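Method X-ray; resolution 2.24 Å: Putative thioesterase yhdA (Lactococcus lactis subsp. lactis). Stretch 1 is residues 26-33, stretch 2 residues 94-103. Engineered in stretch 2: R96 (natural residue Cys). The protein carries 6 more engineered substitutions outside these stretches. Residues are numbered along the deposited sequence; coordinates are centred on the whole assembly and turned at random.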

# COMPACT_ATOMS: atom_id res chain seq x y z
N LYS A 26 23.92 5.02 8.22
CA LYS A 26 24.29 3.65 7.88
C LYS A 26 23.21 2.99 7.02
O LYS A 26 22.02 3.17 7.27
CB LYS A 26 24.52 2.82 9.15
CG LYS A 26 25.45 3.44 10.19
CD LYS A 26 26.91 3.34 9.78
CE LYS A 26 27.83 3.64 10.96
NZ LYS A 26 27.84 5.08 11.36
N ILE A 27 23.64 2.25 6.00
CA ILE A 27 22.71 1.52 5.15
C ILE A 27 22.57 0.07 5.64
O ILE A 27 23.51 -0.72 5.57
CB ILE A 27 23.11 1.57 3.65
CG1 ILE A 27 22.99 3.01 3.12
CG2 ILE A 27 22.23 0.63 2.83
CD1 ILE A 27 23.74 3.26 1.82
N TYR A 28 21.38 -0.23 6.15
CA TYR A 28 21.08 -1.54 6.73
C TYR A 28 20.34 -2.44 5.74
O TYR A 28 19.40 -2.00 5.06
CB TYR A 28 20.25 -1.39 8.01
CG TYR A 28 21.04 -0.86 9.18
CD1 TYR A 28 21.75 -1.72 10.01
CD2 TYR A 28 21.07 0.51 9.47
CE1 TYR A 28 22.49 -1.23 11.10
CE2 TYR A 28 21.80 1.00 10.55
CZ TYR A 28 22.51 0.12 11.36
OH TYR A 28 23.23 0.60 12.44
N LYS A 29 20.77 -3.69 5.68
CA LYS A 29 20.16 -4.69 4.83
C LYS A 29 19.97 -5.98 5.62
O LYS A 29 20.65 -6.19 6.63
CB LYS A 29 21.04 -4.97 3.61
CG LYS A 29 21.10 -3.84 2.59
CD LYS A 29 22.20 -4.10 1.58
CE LYS A 29 22.20 -3.05 0.47
NZ LYS A 29 23.37 -3.22 -0.44
N PHE A 30 19.04 -6.82 5.17
CA PHE A 30 18.98 -8.21 5.62
C PHE A 30 18.83 -9.20 4.47
O PHE A 30 18.40 -8.83 3.37
CB PHE A 30 17.90 -8.43 6.70
CG PHE A 30 16.49 -8.48 6.18
CD1 PHE A 30 15.96 -9.66 5.65
CD2 PHE A 30 15.67 -7.36 6.24
CE1 PHE A 30 14.66 -9.71 5.17
CE2 PHE A 30 14.36 -7.41 5.79
CZ PHE A 30 13.85 -8.58 5.24
N SER A 31 19.22 -10.44 4.75
CA SER A 31 19.11 -11.57 3.83
C SER A 31 18.46 -12.74 4.57
O SER A 31 18.59 -12.87 5.79
CB SER A 31 20.50 -12.00 3.38
OG SER A 31 20.81 -11.48 2.11
N SER A 32 17.79 -13.61 3.81
CA SER A 32 17.23 -14.85 4.34
C SER A 32 16.70 -15.73 3.22
O SER A 32 16.57 -15.30 2.08
CB SER A 32 16.11 -14.58 5.35
OG SER A 32 14.97 -14.04 4.72
N LYS A 33 16.41 -16.98 3.57
CA LYS A 33 15.79 -17.92 2.66
C LYS A 33 14.59 -18.53 3.36
O LYS A 33 14.56 -18.60 4.60
CB LYS A 33 16.78 -19.01 2.23
CG LYS A 33 18.00 -18.49 1.49
CD LYS A 33 18.79 -19.62 0.84
CE LYS A 33 20.09 -19.10 0.22
NZ LYS A 33 21.07 -18.67 1.26
N ASN A 94 14.27 -16.37 -1.71
CA ASN A 94 15.05 -15.42 -0.94
C ASN A 94 14.20 -14.24 -0.53
O ASN A 94 13.35 -13.79 -1.29
CB ASN A 94 16.23 -14.90 -1.76
CG ASN A 94 17.09 -16.00 -2.30
OD1 ASN A 94 17.01 -16.34 -3.48
ND2 ASN A 94 17.91 -16.58 -1.44
N ALA A 95 14.41 -13.75 0.69
CA ALA A 95 13.84 -12.48 1.11
C ALA A 95 15.00 -11.57 1.49
O ALA A 95 15.79 -11.90 2.38
CB ALA A 95 12.88 -12.67 2.28
N ARG A 96 15.11 -10.44 0.79
CA ARG A 96 16.20 -9.49 1.02
C ARG A 96 15.60 -8.13 1.29
O ARG A 96 14.66 -7.71 0.60
CB ARG A 96 17.14 -9.42 -0.18
CG ARG A 96 17.84 -10.73 -0.52
CD ARG A 96 18.93 -10.50 -1.54
NE ARG A 96 19.64 -11.72 -1.89
CZ ARG A 96 19.30 -12.54 -2.89
NH1 ARG A 96 18.24 -12.27 -3.64
NH2 ARG A 96 20.02 -13.62 -3.12
N GLY A 97 16.12 -7.46 2.31
CA GLY A 97 15.57 -6.20 2.76
C GLY A 97 16.58 -5.07 2.67
O GLY A 97 17.78 -5.29 2.82
N LEU A 98 16.07 -3.88 2.40
CA LEU A 98 16.83 -2.64 2.49
C LEU A 98 16.07 -1.68 3.39
O LEU A 98 14.88 -1.43 3.18
CB LEU A 98 16.99 -2.03 1.09
CG LEU A 98 17.58 -0.62 0.98
CD1 LEU A 98 19.04 -0.60 1.44
CD2 LEU A 98 17.47 -0.09 -0.44
N LEU A 99 16.74 -1.15 4.40
CA LEU A 99 16.10 -0.18 5.28
C LEU A 99 16.08 1.20 4.62
O LEU A 99 17.12 1.83 4.44
CB LEU A 99 16.79 -0.15 6.65
CG LEU A 99 16.19 0.74 7.74
CD1 LEU A 99 14.83 0.22 8.19
CD2 LEU A 99 17.15 0.82 8.92
N LEU A 100 14.89 1.65 4.24
CA LEU A 100 14.73 2.92 3.55
C LEU A 100 14.67 4.07 4.53
O LEU A 100 15.02 5.20 4.18
CB LEU A 100 13.46 2.92 2.70
CG LEU A 100 13.28 1.88 1.60
CD1 LEU A 100 11.87 2.00 1.04
CD2 LEU A 100 14.33 2.02 0.50
N LYS A 101 14.22 3.79 5.74
CA LYS A 101 14.16 4.80 6.78
C LYS A 101 14.43 4.22 8.16
O LYS A 101 13.75 3.29 8.61
CB LYS A 101 12.81 5.53 6.77
CG LYS A 101 12.77 6.72 7.72
CD LYS A 101 11.36 7.25 7.90
CE LYS A 101 11.37 8.48 8.81
NZ LYS A 101 10.00 9.04 8.95
N ASN A 102 15.44 4.78 8.81
CA ASN A 102 15.76 4.46 10.19
C ASN A 102 15.28 5.59 11.08
O ASN A 102 16.06 6.41 11.56
CB ASN A 102 17.27 4.23 10.33
CG ASN A 102 17.66 3.70 11.70
OD1 ASN A 102 16.80 3.43 12.55
ND2 ASN A 102 18.95 3.55 11.92
N GLY A 103 13.96 5.64 11.27
CA GLY A 103 13.34 6.71 12.04
C GLY A 103 13.40 6.45 13.53
O GLY A 103 13.83 5.37 13.96

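The apolar centre of the contact is the packing of F30 on G97. With chi1 at 77° (p), the F30 ring folds back across the neighbouring strand, and G97 CA sits 3.8 Å from the ring centroid, 24° off the ring normal, a CH-pi contact over the face. Glycine suits this place because a CB built on G97 in ideal geometry would lie 2.0 Å from F30 CE2, a clash. The same ring reaches A95, whose small methyl lies on the same face of the sheet (F30 CE1 to A95 CB, 4.5 Å). F30, G97 and A95 are all buried.

Toward the start of stretch 1, Y28 CB meets L99 CD2 at 3.9 Å. A separate apolar contact lies on the face opposite F30, where I27 CG2 meets L98 CD1 at 3.7 Å. L98 shares that face with K29, whose aliphatic CG lies 4.0 Å from L98 CD1 while its amine end leads away.

Backbone pairing fixes this arrangement. Strands 28-33 and 94-99 run antiparallel, their axes at 172° and 4.6 Å apart at closest approach. F30 and G97 bond reciprocally: F30 N to G97 O is 3.1 Å (153°) and G97 N to F30 O is 2.9 Å (167°). L99 N donates to Y28 O at 2.9 Å and a nearly straight 173°, and A95 N to S32 O at 3.0 Å (160°).

Toward the polar edge, S32 adopts chi1 69° (p), which lets its OG donate to A95 O at 3.3 Å; a short polar side chain thus serves a buried position. On the other face, S31 OG lies 4.0 Å from CG of R96, an engineered residue whose guanidinium is hydrogen-bonded elsewhere in the structure. K33 CG packs 3.5 Å from N94 ND2. In total, 604 Å² is buried, summed over both stretches.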